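Conserved hypothetical protein (Agrobacterium tumefaciens, PDB 2FEX) is of unknown function but belongs to the DJ-1/PfpI family, whose fold is shared by varied enzymes and stress-related proteins of the glutaminase-like clan. Local coordinates at residues D57-P61 against V62-A66; A144-G148 against G149-A153. All coordinates share one frame; numbering follows the deposited sequence. Where two conformers were deposited one is given.

Contact 1: D57-P61 against V62-A66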
# COMPACT_ATOMS: atom_id res chain seq x y z
N ASP A 57 15.15 17.52 -6.42
CA ASP A 57 15.69 18.59 -7.23
C ASP A 57 16.14 18.06 -8.61
O ASP A 57 16.37 18.86 -9.51
CB ASP A 57 16.85 19.25 -6.51
CG ASP A 57 17.93 18.24 -6.16
OD1 ASP A 57 17.76 17.48 -5.18
OD2 ASP A 57 18.92 18.16 -6.90
N ALA A 58 16.22 16.75 -8.77
CA ALA A 58 16.57 16.19 -10.07
C ALA A 58 15.35 15.82 -10.92
O ALA A 58 15.51 15.36 -12.08
CB ALA A 58 17.45 14.92 -9.89
N LEU A 59 14.15 15.98 -10.38
CA LEU A 59 12.96 15.63 -11.16
C LEU A 59 12.72 16.71 -12.22
O LEU A 59 12.55 17.91 -11.88
CB LEU A 59 11.74 15.53 -10.22
CG LEU A 59 11.82 14.42 -9.17
CD1 LEU A 59 10.58 14.52 -8.28
CD2 LEU A 59 11.83 13.00 -9.89
N ASP A 60 12.70 16.31 -13.50
CA ASP A 60 12.58 17.27 -14.58
C ASP A 60 11.28 16.95 -15.35
O ASP A 60 11.13 15.85 -15.90
CB ASP A 60 13.81 17.17 -15.46
CG ASP A 60 13.87 18.24 -16.50
OD1 ASP A 60 12.78 18.75 -16.86
OD2 ASP A 60 15.01 18.53 -16.98
N PRO A 61 10.34 17.90 -15.36
CA PRO A 61 9.04 17.64 -16.03
C PRO A 61 9.16 17.49 -17.55
O PRO A 61 8.22 17.03 -18.20
CB PRO A 61 8.18 18.84 -15.60
CG PRO A 61 9.22 19.97 -15.50
CD PRO A 61 10.38 19.26 -14.80
N VAL A 62 10.31 17.84 -18.16
CA VAL A 62 10.48 17.59 -19.59
C VAL A 62 10.27 16.10 -19.87
O VAL A 62 9.71 15.73 -20.90
CB VAL A 62 11.88 18.13 -20.07
CG1 VAL A 62 12.20 17.67 -21.49
CG2 VAL A 62 11.89 19.62 -19.95
N ASP A 63 10.69 15.24 -18.91
CA ASP A 63 10.83 13.82 -19.03
C ASP A 63 9.77 13.03 -18.20
O ASP A 63 9.67 11.81 -18.27
CB ASP A 63 12.25 13.50 -18.53
CG ASP A 63 13.33 14.31 -19.27
OD1 ASP A 63 13.13 14.63 -20.47
OD2 ASP A 63 14.36 14.66 -18.63
N ILE A 64 9.01 13.75 -17.38
CA ILE A 64 8.12 13.06 -16.41
C ILE A 64 6.71 13.62 -16.60
O ILE A 64 6.51 14.82 -16.57
CB ILE A 64 8.61 13.28 -14.99
CG1 ILE A 64 10.04 12.66 -14.82
CG2 ILE A 64 7.53 12.78 -13.95
CD1 ILE A 64 10.66 12.99 -13.47
N ASP A 65 5.77 12.71 -16.83
CA ASP A 65 4.39 13.06 -17.15
C ASP A 65 3.51 13.50 -15.94
O ASP A 65 2.50 14.19 -16.12
CB ASP A 65 3.74 11.87 -17.85
CG ASP A 65 4.45 11.52 -19.13
OD1 ASP A 65 4.24 12.27 -20.11
OD2 ASP A 65 5.30 10.60 -19.13
N ALA A 66 3.88 13.06 -14.74
CA ALA A 66 3.03 13.31 -13.56
C ALA A 66 3.88 13.29 -12.31
O ALA A 66 4.87 12.54 -12.24
CB ALA A 66 1.92 12.25 -13.49
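An Asx turn laid over a beta turn ties D60 to V62 and D63 in the loop that carries the chain from strand 54-55 into strand 66-69. The Asx turn rests on V62 N donating to D60 OD1 at 2.9 Å, with an N-H...O angle of 164°. With CG anti to the backbone N (chi1 -173°), the D60 carboxylate runs forward beside its own carbonyl carbon, and V62 N meets OD1 from above the carboxylate plane, 38° out of it. The beta turn is defined by D63 N bonding to D60 O at 3.1 Å; P61 and V62, at its two corners, both have helical backbone angles. I64 N adds a weak bond to P61 O at 3.5 Å, and R95 also donates to that oxygen through NE. The turn has an apolar inner side, where L59 and I64 converge between strand 3-7 and F90 of helix 84-92. I64, extended beyond CB, passes its CG1 3.5 Å from D60 O and brings CD1 to 3.8 Å from L59 CD2.

Contact 2: A144-G148 against G149-A153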
# COMPACT_ATOMS: atom_id res chain seq x y z
N ALA A 144 -11.70 10.68 -4.73
CA ALA A 144 -10.75 11.65 -5.30
C ALA A 144 -11.41 12.60 -6.28
O ALA A 144 -12.42 12.24 -6.98
CB ALA A 144 -9.64 10.90 -6.05
N VAL A 145 -10.83 13.78 -6.39
CA VAL A 145 -11.28 14.79 -7.34
C VAL A 145 -10.16 15.07 -8.35
O VAL A 145 -8.95 15.09 -8.01
CB VAL A 145 -11.66 16.05 -6.60
CG1 VAL A 145 -11.93 17.26 -7.58
CG2 VAL A 145 -12.86 15.81 -5.73
N SER A 146 -10.57 15.23 -9.61
CA SER A 146 -9.63 15.63 -10.67
C SER A 146 -10.18 16.86 -11.41
O SER A 146 -11.30 16.81 -11.98
CB SER A 146 -9.45 14.49 -11.66
OG SER A 146 -8.51 14.87 -12.65
N ASP A 147 -9.37 17.90 -11.47
CA ASP A 147 -9.78 19.11 -12.19
C ASP A 147 -8.53 19.94 -12.53
O ASP A 147 -7.62 20.10 -11.70
CB ASP A 147 -10.71 19.96 -11.32
CG ASP A 147 -11.37 21.09 -12.10
OD1 ASP A 147 -11.78 20.88 -13.28
OD2 ASP A 147 -11.46 22.21 -11.57
N GLY A 148 -8.50 20.50 -13.73
CA GLY A 148 -7.43 21.42 -14.11
C GLY A 148 -6.02 20.85 -14.02
O GLY A 148 -5.08 21.61 -13.84
N GLY A 149 -5.90 19.53 -14.18
CA GLY A 149 -4.58 18.85 -14.09
C GLY A 149 -4.10 18.64 -12.67
O GLY A 149 -2.90 18.40 -12.44
N VAL A 150 -5.01 18.72 -11.70
CA VAL A 150 -4.65 18.47 -10.31
C VAL A 150 -5.61 17.41 -9.77
O VAL A 150 -6.84 17.53 -9.85
CB VAL A 150 -4.82 19.79 -9.47
CG1 VAL A 150 -4.59 19.54 -7.95
CG2 VAL A 150 -3.86 20.88 -10.00
N VAL A 151 -5.03 16.36 -9.20
CA VAL A 151 -5.82 15.31 -8.59
C VAL A 151 -5.57 15.36 -7.06
O VAL A 151 -4.42 15.44 -6.60
CB VAL A 151 -5.39 13.92 -9.12
CG1 VAL A 151 -6.08 12.79 -8.29
CG2 VAL A 151 -5.83 13.81 -10.63
N THR A 152 -6.65 15.32 -6.29
CA THR A 152 -6.54 15.32 -4.84
C THR A 152 -7.46 14.24 -4.24
O THR A 152 -8.42 13.82 -4.86
CB THR A 152 -6.88 16.73 -4.24
OG1 THR A 152 -8.15 17.15 -4.78
CG2 THR A 152 -5.73 17.74 -4.56
N ALA A 153 -7.11 13.80 -3.03
CA ALA A 153 -7.88 12.79 -2.30
C ALA A 153 -7.53 12.82 -0.84
O ALA A 153 -6.46 13.30 -0.44
CB ALA A 153 -7.54 11.41 -2.84
O HOH W 1 -7.63 17.14 -14.22
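With OG anti to the backbone N (chi1 -177°), S146 faces V151, whose CG1 takes the corresponding place at chi1 171° and leaves CG2 beside the backbone N; OG and CG2 therefore meet at 3.5 Å. The two residues form the non-hydrogen-bonded pair of a tight beta hairpin, its strand segments inclined at 164°, close to antiparallel. Hydrogen-bonded pairs flank it. V145 N with T152 O, and T152 N with V145 O, exchange a reciprocal pair of bonds, each 2.9 Å long. Toward the tip, D147 N with V150 O and V150 N with D147 O do the same at 3.0 Å. The turn from D147 to V150 is type I', and G148 and G149 supply its positive phi values. A water donates to S146 OG at 2.9 Å and accepts from G149 N at 3.0 Å, bridging strand and turn. At the open end, A144 CB packs on A153 CB at 3.9 Å. T152 OG1 accepts from T119 N and D147 OD2 from A117 N. On the V151 face, E164 and F161 of helix 158-168 cover the hairpin, while strand 150-153 pairs in parallel with strand 96-100.

In the fold
Reading from the N terminus, contact 1 closes a short turn after strand 54-55, just before the chain enters strand 66-69. Contact 2 follows much later, folding strand 145-147 back on strand 150-153. The two are in series, neither nested nor crossed, with centres 19 Å apart and nearest atoms about 8 Å apart. Strand 96-100 lies between 66-69 and 150-153 in the mixed sheet, and 145-147 is the outermost strand on that side within the chain. Helix 84-92 reaches both contacts: R89 bonds L59 O and R91 bonds G148 O. The backbone of A153 also pairs with C101, which probably occupies a nucleophile elbow, as in relatives.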